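Side-chain contacts in isomerase/lactonizing enzyme (Agrobacterium tumefaciens, PDB 1RVK), which is of unknown function but, as a magnesium-binding member of the enolase superfamily, probably acts on a carboxylate substrate by abstracting the proton next to the carboxylate: residues W265-W270 with N284-I289; R80-L85 with A261-H266. All blocks are in the same frame, centred on the assembly; numbering follows the deposited sequence.

Contact 1: residues W265-W270 with N284-I289; sequences WHRAEW and NDVGGI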
loop_
_atom_site.group_PDB
_atom_site.type_symbol
_atom_site.label_atom_id
_atom_site.label_comp_id
_atom_site.label_asym_id
_atom_site.label_seq_id
_atom_site.Cartn_x
_atom_site.Cartn_y
_atom_site.Cartn_z
ATOM N N TRP A 265 2.084 5.225 -16.734
ATOM C CA TRP A 265 1.609 5.235 -18.116
ATOM C C TRP A 265 0.207 4.641 -18.199
ATOM O O TRP A 265 -0.696 5.225 -18.800
ATOM C CB TRP A 265 2.544 4.422 -19.014
ATOM C CG TRP A 265 3.906 5.024 -19.188
ATOM C CD1 TRP A 265 4.220 6.164 -19.878
ATOM C CD2 TRP A 265 5.137 4.524 -18.656
ATOM N NE1 TRP A 265 5.575 6.403 -19.808
ATOM C CE2 TRP A 265 6.160 5.411 -19.063
ATOM C CE3 TRP A 265 5.475 3.411 -17.872
ATOM C CZ2 TRP A 265 7.499 5.218 -18.713
ATOM C CZ3 TRP A 265 6.812 3.220 -17.523
ATOM C CH2 TRP A 265 7.805 4.121 -17.945
ATOM N N HIS A 266 0.023 3.474 -17.593
ATOM C CA HIS A 266 -1.279 2.828 -17.639
ATOM C C HIS A 266 -2.326 3.622 -16.866
ATOM O O HIS A 266 -3.509 3.619 -17.220
ATOM C CB HIS A 266 -1.179 1.405 -17.087
ATOM C CG HIS A 266 -2.387 0.572 -17.372
ATOM N ND1 HIS A 266 -2.842 0.339 -18.652
ATOM C CD2 HIS A 266 -3.243 -0.072 -16.544
ATOM C CE1 HIS A 266 -3.926 -0.414 -18.600
ATOM N NE2 HIS A 266 -4.190 -0.678 -17.333
ATOM N N ARG A 267 -1.893 4.303 -15.810
ATOM C CA ARG A 267 -2.803 5.103 -15.003
ATOM C C ARG A 267 -3.377 6.225 -15.869
ATOM O O ARG A 267 -4.542 6.596 -15.731
ATOM C CB ARG A 267 -2.061 5.685 -13.792
ATOM C CG ARG A 267 -1.454 4.635 -12.845
ATOM C CD ARG A 267 -2.528 3.732 -12.296
ATOM N NE ARG A 267 -2.095 2.826 -11.227
ATOM C CZ ARG A 267 -1.267 1.795 -11.380
ATOM N NH1 ARG A 267 -0.734 1.512 -12.562
ATOM N NH2 ARG A 267 -1.018 1.003 -10.349
ATOM N N ALA A 268 -2.556 6.759 -16.770
ATOM C CA ALA A 268 -3.004 7.822 -17.664
ATOM C C ALA A 268 -4.122 7.304 -18.561
ATOM O O ALA A 268 -5.078 8.022 -18.858
ATOM C CB ALA A 268 -1.840 8.322 -18.515
ATOM N N GLU A 269 -4.007 6.051 -18.990
ATOM C CA GLU A 269 -5.021 5.460 -19.852
ATOM C C GLU A 269 -6.356 5.354 -19.122
ATOM O O GLU A 269 -7.415 5.527 -19.731
ATOM C CB GLU A 269 -4.570 4.083 -20.341
ATOM C CG GLU A 269 -3.204 4.100 -21.029
ATOM C CD GLU A 269 -3.145 5.032 -22.230
ATOM O OE1 GLU A 269 -2.022 5.347 -22.673
ATOM O OE2 GLU A 269 -4.213 5.447 -22.740
ATOM N N TRP A 270 -6.310 5.073 -17.821
ATOM C CA TRP A 270 -7.537 4.975 -17.043
ATOM C C TRP A 270 -8.225 6.335 -16.993
ATOM O O TRP A 270 -9.449 6.419 -17.023
ATOM C CB TRP A 270 -7.245 4.457 -15.628
ATOM C CG TRP A 270 -7.169 2.957 -15.573
ATOM C CD1 TRP A 270 -6.331 2.149 -16.288
ATOM C CD2 TRP A 270 -8.003 2.084 -14.801
ATOM N NE1 TRP A 270 -6.596 0.825 -16.014
ATOM C CE2 TRP A 270 -7.618 0.759 -15.103
ATOM C CE3 TRP A 270 -9.038 2.294 -13.883
ATOM C CZ2 TRP A 270 -8.235 -0.352 -14.521
ATOM C CZ3 TRP A 270 -9.649 1.188 -13.302
ATOM C CH2 TRP A 270 -9.244 -0.118 -13.625
ATOM N N ASN A 284 4.459 0.302 -4.061
ATOM C CA ASN A 284 4.730 -1.055 -4.527
ATOM C C ASN A 284 4.053 -1.370 -5.853
ATOM O O ASN A 284 4.520 -2.222 -6.611
ATOM C CB ASN A 284 4.285 -2.090 -3.489
ATOM C CG ASN A 284 5.295 -2.267 -2.384
ATOM O OD1 ASN A 284 6.416 -1.772 -2.476
ATOM N ND2 ASN A 284 4.912 -2.988 -1.336
ATOM N N ASP A 285 2.955 -0.677 -6.134
ATOM C CA ASP A 285 2.207 -0.926 -7.352
ATOM C C ASP A 285 2.764 -0.289 -8.616
ATOM O O ASP A 285 2.602 -0.841 -9.706
ATOM C CB ASP A 285 0.758 -0.485 -7.157
ATOM C CG ASP A 285 0.108 -1.162 -5.971
ATOM O OD1 ASP A 285 -0.048 -2.404 -5.998
ATOM O OD2 ASP A 285 -0.235 -0.451 -5.007
ATOM N N VAL A 286 3.421 0.857 -8.487
ATOM C CA VAL A 286 3.950 1.520 -9.674
ATOM C C VAL A 286 5.467 1.566 -9.758
ATOM O O VAL A 286 6.024 2.221 -10.639
ATOM C CB VAL A 286 3.388 2.949 -9.812
ATOM C CG1 VAL A 286 1.862 2.895 -9.855
ATOM C CG2 VAL A 286 3.869 3.821 -8.663
ATOM N N GLY A 287 6.138 0.876 -8.840
ATOM C CA GLY A 287 7.588 0.828 -8.891
ATOM C C GLY A 287 8.397 1.840 -8.109
ATOM O O GLY A 287 9.522 2.152 -8.497
ATOM N N GLY A 288 7.846 2.367 -7.020
ATOM C CA GLY A 288 8.608 3.311 -6.222
ATOM C C GLY A 288 7.968 4.655 -5.936
ATOM O O GLY A 288 6.887 4.978 -6.434
ATOM N N ILE A 289 8.652 5.435 -5.108
ATOM C CA ILE A 289 8.196 6.765 -4.737
ATOM C C ILE A 289 8.238 7.681 -5.957
ATOM O O ILE A 289 7.324 8.466 -6.180
ATOM C CB ILE A 289 9.086 7.342 -3.602
ATOM C CG1 ILE A 289 8.803 6.585 -2.304
ATOM C CG2 ILE A 289 8.818 8.829 -3.407
ATOM C CD1 ILE A 289 9.782 6.900 -1.185
#
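Arg267 reaches out from helix 263-272 and lays its guanidinium against Val286, which sits near the close of the short helical turn 283-286. The meeting is one of van der Waals contact: no hydrogen bond or salt bridge crosses it. One methyl of the valine, CG1, stands 3.5 Å above one face of the guanidinium, displaced toward its rim, so that it lies 3.5 Å from Arg267 NH2 and 3.7 Å from Arg267 CZ. The flat, weakly hydrated face of an arginine suits such a neighbour, and the branched valine can give one methyl to it while Pro291 and Ala292 of helix 289-301 pack on the valine. The arginine chain is bent at chi2 (-60°) and runs on extended at chi3, with the guanidinium at its end against Val286. At the edge of the guanidinium, near its plane, Asp285 CB comes within 3.9 Å of Arg267 NH2.

The polar groups of the pair look elsewhere. The CB of Asp285 faces the arginine, yet its carboxylate turns off, so Asp285 OD2 is 5.6 Å from Arg267 NH2, with the two planes 43° apart; any attraction would be long-range. Arg267 NE instead donates to the carbonyl of Arg280, on strand 278-281, and NH1 makes a weak bond to Ala260 O. These bonds help to fix the rotation of the buried flat group.

Asp285 OD2 is hydrogen-bonded to His309 ND1, and its side chain lies about 8 Å from the magnesium ion held by Asp206, Glu232 and Glu258. The contact thus joins the helix after the fifth barrel strand to the segment after the sixth, whose aspartate, paired with a histidine after the seventh, recalls the Asp-His dyad of mandelate racemase in the enolase-superfamily (β/α)8-barrel.

Contact 2: residues R80-L85 with A261-H266; sequences RLWQDL and AGKHWH
Trp82 swings its indole clear of helix 78-89 because CG lies opposite the backbone N (chi1 -170°), and the benzo edge of the ring then faces the start of helix 263-272. Lys263 comes the other way, and the two side chains run past one another in opposite directions; the lysine chain is kinked at chi3 (-97°) and again at chi4. The tightest approach is between Trp82 CZ2 and Lys263 CD, 3.4 Å, with Trp82 CH2 almost as near the same carbon, at 3.5 Å. This methylene sits at the edge of the indole, near its plane; the lysine thus offers its hydrocarbon part to the ring's rim, and its charge is carried onward, NZ forming a salt bridge with Asp98 and a hydrogen bond to Gln89.

Farther round the same rim, Trp82 CZ3 makes an apolar contact with Trp265 CH2 at 4.1 Å. Trp82 CH2 in turn lies at the edge of the imidazole of His264, near its plane, 4.0 Å from His264 CE1. The imidazole and the second indole also support each other: His264 CE1 is 3.4 Å above one face of the Trp265 ring, so consecutive residues of the helix present a joint aromatic surface. Large flat rings suit this place, since they bridge the separation between two helices without needing the backbones to come close.

The polar edge of Trp82 is satisfied too, NE1 donating to the carbonyl of Gly287, and its ring also packs on Leu101 and Asp105 of helix 98-116 and on Pro291. Lysine, histidine and tryptophan from where the chain enters helix 263-272, after the fifth barrel strand, meet one tryptophan of the capping domain: part of the interface between N-terminal domain and (β/α)8-barrel that is characteristic of the enolase superfamily.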
loop_
_atom_site.group_PDB
_atom_site.type_symbol
_atom_site.label_atom_id
_atom_site.label_comp_id
_atom_site.label_asym_id
_atom_site.label_seq_id
_atom_site.Cartn_x
_atom_site.Cartn_y
_atom_site.Cartn_z
ATOM N N ARG A 80 17.446 8.997 -13.537
ATOM C CA ARG A 80 18.246 8.240 -14.494
ATOM C C ARG A 80 18.339 6.774 -14.092
ATOM O O ARG A 80 18.238 5.886 -14.936
ATOM C CB ARG A 80 19.658 8.824 -14.606
ATOM C CG ARG A 80 20.576 8.032 -15.542
ATOM C CD ARG A 80 21.860 8.795 -15.839
ATOM N NE ARG A 80 22.674 9.026 -14.648
ATOM C CZ ARG A 80 23.432 8.104 -14.062
ATOM N NH1 ARG A 80 23.485 6.870 -14.552
ATOM N NH2 ARG A 80 24.145 8.416 -12.988
ATOM N N LEU A 81 18.519 6.519 -12.801
ATOM C CA LEU A 81 18.635 5.145 -12.329
ATOM C C LEU A 81 17.313 4.386 -12.434
ATOM O O LEU A 81 17.297 3.205 -12.790
ATOM C CB LEU A 81 19.166 5.127 -10.891
ATOM C CG LEU A 81 20.562 5.753 -10.754
ATOM C CD1 LEU A 81 21.001 5.757 -9.295
ATOM C CD2 LEU A 81 21.552 4.973 -11.597
ATOM N N TRP A 82 16.204 5.062 -12.144
ATOM C CA TRP A 82 14.901 4.412 -12.235
ATOM C C TRP A 82 14.622 4.069 -13.691
ATOM O O TRP A 82 14.170 2.969 -14.006
ATOM C CB TRP A 82 13.788 5.328 -11.715
ATOM C CG TRP A 82 12.472 4.620 -11.572
ATOM C CD1 TRP A 82 12.033 3.911 -10.489
ATOM C CD2 TRP A 82 11.453 4.497 -12.571
ATOM N NE1 TRP A 82 10.804 3.350 -10.753
ATOM C CE2 TRP A 82 10.425 3.694 -12.024
ATOM C CE3 TRP A 82 11.309 4.985 -13.878
ATOM C CZ2 TRP A 82 9.268 3.366 -12.740
ATOM C CZ3 TRP A 82 10.156 4.656 -14.592
ATOM C CH2 TRP A 82 9.153 3.854 -14.018
ATOM N N GLN A 83 14.893 5.017 -14.584
ATOM C CA GLN A 83 14.656 4.786 -16.002
ATOM C C GLN A 83 15.543 3.663 -16.533
ATOM O O GLN A 83 15.121 2.905 -17.404
ATOM C CB GLN A 83 14.880 6.077 -16.803
ATOM C CG GLN A 83 13.908 7.217 -16.445
ATOM C CD GLN A 83 12.488 7.029 -16.989
ATOM O OE1 GLN A 83 11.591 7.833 -16.706
ATOM N NE2 GLN A 83 12.282 5.979 -17.772
ATOM N N ASP A 84 16.765 3.541 -16.010
ATOM C CA ASP A 84 17.654 2.466 -16.462
ATOM C C ASP A 84 17.073 1.103 -16.097
ATOM O O ASP A 84 17.125 0.167 -16.893
ATOM C CB ASP A 84 19.052 2.581 -15.843
ATOM C CG ASP A 84 19.919 3.631 -16.522
ATOM O OD1 ASP A 84 19.654 3.981 -17.694
ATOM O OD2 ASP A 84 20.885 4.094 -15.880
ATOM N N LEU A 85 16.536 0.991 -14.886
ATOM C CA LEU A 85 15.938 -0.259 -14.422
ATOM C C LEU A 85 14.657 -0.563 -15.203
ATOM O O LEU A 85 14.404 -1.707 -15.580
ATOM C CB LEU A 85 15.602 -0.161 -12.934
ATOM C CG LEU A 85 16.423 -0.819 -11.818
ATOM C CD1 LEU A 85 17.672 -1.483 -12.337
ATOM C CD2 LEU A 85 16.743 0.238 -10.780
ATOM N N ALA A 261 -0.728 -3.355 -13.969
ATOM C CA ALA A 261 0.660 -3.037 -14.288
ATOM C C ALA A 261 0.677 -1.788 -15.168
ATOM O O ALA A 261 -0.367 -1.180 -15.405
ATOM C CB ALA A 261 1.309 -4.205 -15.023
ATOM N N GLY A 262 1.853 -1.401 -15.646
ATOM C CA GLY A 262 1.936 -0.232 -16.504
ATOM C C GLY A 262 2.331 1.058 -15.806
ATOM O O GLY A 262 2.485 2.093 -16.452
ATOM N N LYS A 263 2.465 1.002 -14.484
ATOM C CA LYS A 263 2.875 2.163 -13.700
ATOM C C LYS A 263 2.058 3.427 -13.993
ATOM O O LYS A 263 0.833 3.359 -14.100
ATOM C CB LYS A 263 4.371 2.403 -13.927
ATOM C CG LYS A 263 5.222 1.193 -13.527
ATOM C CD LYS A 263 6.706 1.378 -13.823
ATOM C CE LYS A 263 7.111 0.749 -15.153
ATOM N NZ LYS A 263 6.950 -0.736 -15.179
ATOM N N HIS A 264 2.723 4.574 -14.117
ATOM C CA HIS A 264 2.016 5.822 -14.377
ATOM C C HIS A 264 1.447 5.906 -15.783
ATOM O O HIS A 264 0.443 6.578 -16.002
ATOM C CB HIS A 264 2.927 7.029 -14.111
ATOM C CG HIS A 264 4.236 6.973 -14.833
ATOM N ND1 HIS A 264 5.122 5.928 -14.685
ATOM C CD2 HIS A 264 4.815 7.838 -15.699
ATOM C CE1 HIS A 264 6.190 6.150 -15.430
ATOM N NE2 HIS A 264 6.029 7.303 -16.055
ATOM N N TRP A 265 2.084 5.225 -16.734
ATOM C CA TRP A 265 1.609 5.235 -18.116
ATOM C C TRP A 265 0.207 4.641 -18.199
ATOM O O TRP A 265 -0.696 5.225 -18.800
ATOM C CB TRP A 265 2.544 4.422 -19.014
ATOM C CG TRP A 265 3.906 5.024 -19.188
ATOM C CD1 TRP A 265 4.220 6.164 -19.878
ATOM C CD2 TRP A 265 5.137 4.524 -18.656
ATOM N NE1 TRP A 265 5.575 6.403 -19.808
ATOM C CE2 TRP A 265 6.160 5.411 -19.063
ATOM C CE3 TRP A 265 5.475 3.411 -17.872
ATOM C CZ2 TRP A 265 7.499 5.218 -18.713
ATOM C CZ3 TRP A 265 6.812 3.220 -17.523
ATOM C CH2 TRP A 265 7.805 4.121 -17.945
ATOM N N HIS A 266 0.023 3.474 -17.593
ATOM C CA HIS A 266 -1.279 2.828 -17.639
ATOM C C HIS A 266 -2.326 3.622 -16.866
ATOM O O HIS A 266 -3.509 3.619 -17.220
ATOM C CB HIS A 266 -1.179 1.405 -17.087
ATOM C CG HIS A 266 -2.387 0.572 -17.372
ATOM N ND1 HIS A 266 -2.842 0.339 -18.652
ATOM C CD2 HIS A 266 -3.243 -0.072 -16.544
ATOM C CE1 HIS A 266 -3.926 -0.414 -18.600
ATOM N NE2 HIS A 266 -4.190 -0.678 -17.333
#

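How the contacts relate
Both contacts use helix 263-272 but face different neighbours. Contact 1 is a buried join wholly inside the barrel domain, whereas contact 2, farther from the centre of the chain and only partly buried, spans the two domains. Their chemistry follows: the buried guanidinium is met by backbone carbonyls, while the domain interface is made of aromatic rings and a lysine's methylenes, with the lysine's charge paired beyond them. Their centres lie about 8 Å apart, and they meet directly where Val286 O packs 3.2 Å from Lys263 CG and 4.0 Å from Trp82 CZ2. The backbone just after Asp285 therefore touches both domains.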